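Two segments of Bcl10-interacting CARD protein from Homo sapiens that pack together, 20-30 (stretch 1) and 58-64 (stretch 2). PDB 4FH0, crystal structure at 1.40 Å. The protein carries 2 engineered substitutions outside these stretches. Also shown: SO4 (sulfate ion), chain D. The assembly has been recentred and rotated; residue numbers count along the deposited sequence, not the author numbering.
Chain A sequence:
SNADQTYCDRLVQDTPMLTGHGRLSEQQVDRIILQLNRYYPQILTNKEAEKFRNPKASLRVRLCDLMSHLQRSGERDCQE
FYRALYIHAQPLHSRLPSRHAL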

# COMPACT_ATOMS: atom_id res chain seq x y z
N GLY A 20 -0.09 9.39 6.61
CA GLY A 20 0.02 10.15 7.85
C GLY A 20 0.58 9.30 8.97
O GLY A 20 0.23 8.13 9.10
N HIS A 21 1.42 9.89 9.81
CA HIS A 21 2.01 9.13 10.89
C HIS A 21 0.95 8.53 11.78
O HIS A 21 -0.01 9.21 12.14
CB HIS A 21 2.92 10.00 11.74
CG HIS A 21 4.13 10.47 11.03
ND1 HIS A 21 4.25 11.76 10.56
CD2 HIS A 21 5.26 9.83 10.67
CE1 HIS A 21 5.43 11.89 9.97
NE2 HIS A 21 6.06 10.74 10.03
N GLY A 22 1.12 7.25 12.12
CA GLY A 22 0.20 6.54 12.98
C GLY A 22 -0.89 5.77 12.24
O GLY A 22 -1.55 4.91 12.80
N ARG A 23 -1.08 6.03 10.96
CA ARG A 23 -2.19 5.39 10.26
C ARG A 23 -1.93 3.91 9.98
O ARG A 23 -2.83 3.09 10.18
CB ARG A 23 -2.52 6.20 9.03
CG ARG A 23 -3.10 7.62 9.44
CD ARG A 23 -4.52 7.60 9.22
NE ARG A 23 -5.23 8.73 9.79
CZ ARG A 23 -5.18 9.99 9.37
NH1 ARG A 23 -4.34 10.39 8.42
NH2 ARG A 23 -5.98 10.87 9.95
N LEU A 24 -0.72 3.59 9.55
CA LEU A 24 -0.32 2.22 9.32
C LEU A 24 0.91 1.92 10.16
O LEU A 24 1.85 2.72 10.23
CB LEU A 24 -0.02 1.98 7.84
CG LEU A 24 -1.24 1.87 6.94
CD1 LEU A 24 -0.84 1.99 5.49
CD2 LEU A 24 -1.95 0.55 7.20
N SER A 25 0.90 0.77 10.80
CA SER A 25 2.06 0.30 11.53
C SER A 25 3.01 -0.49 10.65
O SER A 25 2.62 -0.96 9.57
CB SER A 25 1.64 -0.59 12.69
OG SER A 25 1.14 -1.81 12.19
N GLU A 26 4.22 -0.70 11.14
CA GLU A 26 5.18 -1.51 10.41
C GLU A 26 4.61 -2.90 10.15
O GLU A 26 4.75 -3.43 9.05
CB GLU A 26 6.50 -1.60 11.17
CG GLU A 26 7.57 -2.40 10.45
CD GLU A 26 8.16 -1.65 9.28
OE1 GLU A 26 8.53 -0.48 9.47
OE2 GLU A 26 8.24 -2.21 8.17
N GLN A 27 4.00 -3.51 11.16
CA GLN A 27 3.45 -4.86 10.95
C GLN A 27 2.38 -4.85 9.89
O GLN A 27 2.32 -5.77 9.09
CB GLN A 27 2.92 -5.45 12.26
CG GLN A 27 4.00 -5.74 13.28
CD GLN A 27 4.90 -6.94 12.90
OE1 GLN A 27 4.68 -7.60 11.89
NE2 GLN A 27 5.90 -7.22 13.73
N GLN A 28 1.50 -3.85 9.87
CA GLN A 28 0.47 -3.83 8.84
C GLN A 28 1.08 -3.67 7.46
O GLN A 28 0.68 -4.35 6.51
CB GLN A 28 -0.55 -2.70 9.10
CG GLN A 28 -1.42 -2.92 10.33
CD GLN A 28 -2.22 -1.68 10.68
OE1 GLN A 28 -1.69 -0.59 10.74
NE2 GLN A 28 -3.52 -1.85 10.91
N VAL A 29 2.03 -2.75 7.33
CA VAL A 29 2.66 -2.52 6.05
C VAL A 29 3.38 -3.79 5.59
O VAL A 29 3.35 -4.17 4.41
CB VAL A 29 3.62 -1.31 6.11
CG1 VAL A 29 4.44 -1.21 4.82
CG2 VAL A 29 2.79 -0.04 6.38
N ASP A 30 4.07 -4.45 6.51
CA ASP A 30 4.80 -5.65 6.14
C ASP A 30 3.86 -6.71 5.59
O ASP A 30 4.19 -7.38 4.61
CB ASP A 30 5.57 -6.18 7.35
CG ASP A 30 6.64 -5.24 7.82
OD1 ASP A 30 6.94 -4.22 7.12
OD2 ASP A 30 7.16 -5.51 8.91
S SO4 D . -6.29 8.94 13.34
O1 SO4 D . -7.06 9.90 12.56
O2 SO4 D . -5.83 7.83 12.48
O3 SO4 D . -5.08 9.63 13.80
O4 SO4 D . -7.03 8.45 14.49
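Stretch 2 (58-64) SLRVRLC

How does stretch 2 run relative to stretch 1? After Ser58 it is helical from Leu59 to Cys64, and its helix runs in nearly the same direction as the one that begins at Glu26 in stretch 1. The axes cross at 27° and come no closer than 11.4 Å, a gap wide enough for side chains to fill. Before its helix, stretch 1 makes a type II turn from Gly20 to Arg23, closed by a 3.1 Å hydrogen bond from Arg23 N to Gly20 O. Both helices start with a serine cap: Ser25 OG accepts from Gln28 N at 3.1 Å, and Ser58 OG accepts from Val61 N at 3.2 Å. Ser58 itself stays out of contact with stretch 1, its side chain occupied with its own helix.

Where does the new helix first touch stretch 1? Leu59 points toward it and loses 69 Å² of surface to it, more than any other residue of either stretch. With chi1 t and chi2 p, it sets one methyl on the backbone around the start of the opposing helix and the other on side chains of that helix. Leu59 CD2 lies against the backbone, 3.5 Å from Leu24 O, 3.8 Å from Ser25 C and 3.7 Å from Glu26 N. Leu59 CD1 reaches Val29 CG2 at 3.9 Å and also passes 3.7 Å from Glu26 OE1. The CA atoms of Glu26 and Leu59 are 6.8 Å apart, so the two backbones are close here.

What does Arg60 find beside the turn? Its extended side chain, with chi1 to chi3 all t, runs alongside His21, whose ring end comes nearer to stretch 2 than its sideways CA-to-CB bond would suggest. Arg60 CD sits over one face of the imidazole, 3.8 Å from the ring centroid and 26° off the ring normal, a CH-pi contact; the closest atoms are Arg60 CD and His21 NE2, at 3.5 Å. The next residue, Val61, is out of reach of stretch 1.

How is the charged side of the contact held? Arg62 points toward stretch 1 and meets Glu26 in a two-pronged salt bridge. Arg62 NH2 donates to Glu26 OE1 at 2.8 Å and Arg62 NH1 donates to Glu26 OE2 at 3.0 Å, both nearly straight, with N-H...O angles of 170° and 166°. Glu26 OE1 lies at the edge of the guanidinium, near its plane, as suits bonds made along its N-H directions. The acid's chi1 t and chi2 p bring its carboxylate across from a CA-to-CB bond that points sideways.

What completes the apolar side? Leu63, one turn after Leu59, is buried and faces stretch 1 again. Both methyls of Leu63 lie near both apolar partners: Leu63 CD2 is 3.9 Å from Val29 CG2 and Leu63 CD1 4.1 Å from it, and Leu63 CD1 is 4.1 Å from Leu24 CD1. Val29 CG2 therefore touches both Leu59 and Leu63, joining successive turns of stretch 2. Cys64 makes no contact with stretch 1.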

# COMPACT_ATOMS: atom_id res chain seq x y z
N SER A 58 12.79 5.04 6.95
CA SER A 58 11.58 5.38 7.71
C SER A 58 10.34 4.81 7.02
O SER A 58 10.23 4.79 5.79
CB SER A 58 11.40 6.88 7.91
OG SER A 58 10.72 7.47 6.82
N LEU A 59 9.41 4.35 7.84
CA LEU A 59 8.19 3.75 7.33
C LEU A 59 7.43 4.71 6.42
O LEU A 59 6.95 4.30 5.36
CB LEU A 59 7.33 3.28 8.49
CG LEU A 59 6.03 2.63 8.07
CD1 LEU A 59 6.27 1.38 7.26
CD2 LEU A 59 5.24 2.30 9.32
N ARG A 60 7.34 5.99 6.79
CA ARG A 60 6.58 6.92 5.97
C ARG A 60 7.21 7.09 4.58
O ARG A 60 6.50 7.18 3.57
CB ARG A 60 6.42 8.28 6.65
CG ARG A 60 5.64 9.31 5.83
CD ARG A 60 5.02 10.42 6.71
NE ARG A 60 4.09 11.28 5.97
CZ ARG A 60 4.47 12.31 5.22
NH1 ARG A 60 5.76 12.62 5.10
NH2 ARG A 60 3.57 13.04 4.57
N VAL A 61 8.54 7.13 4.52
CA VAL A 61 9.24 7.27 3.25
C VAL A 61 8.95 6.04 2.38
O VAL A 61 8.63 6.18 1.20
CB VAL A 61 10.75 7.48 3.47
CG1 VAL A 61 11.54 7.29 2.14
CG2 VAL A 61 10.99 8.86 4.03
N ARG A 62 9.07 4.85 2.97
CA ARG A 62 8.77 3.62 2.24
C ARG A 62 7.32 3.61 1.77
O ARG A 62 7.05 3.22 0.64
CB ARG A 62 9.09 2.41 3.10
CG ARG A 62 10.58 2.17 3.22
CD ARG A 62 10.87 0.97 4.08
NE ARG A 62 10.80 1.23 5.51
CZ ARG A 62 10.11 0.52 6.40
NH1 ARG A 62 9.32 -0.47 6.02
NH2 ARG A 62 10.21 0.84 7.69
N LEU A 63 6.39 4.07 2.60
CA LEU A 63 4.98 4.07 2.20
C LEU A 63 4.73 5.04 1.06
O LEU A 63 4.01 4.73 0.13
CB LEU A 63 4.06 4.43 3.35
CG LEU A 63 3.56 3.30 4.19
CD1 LEU A 63 2.78 3.91 5.34
CD2 LEU A 63 2.69 2.37 3.34
N CYS A 64 5.30 6.24 1.15
CA CYS A 64 5.12 7.20 0.08
C CYS A 64 5.70 6.64 -1.22
O CYS A 64 5.13 6.83 -2.29
CB CYS A 64 5.80 8.52 0.42
SG CYS A 64 4.99 9.48 1.73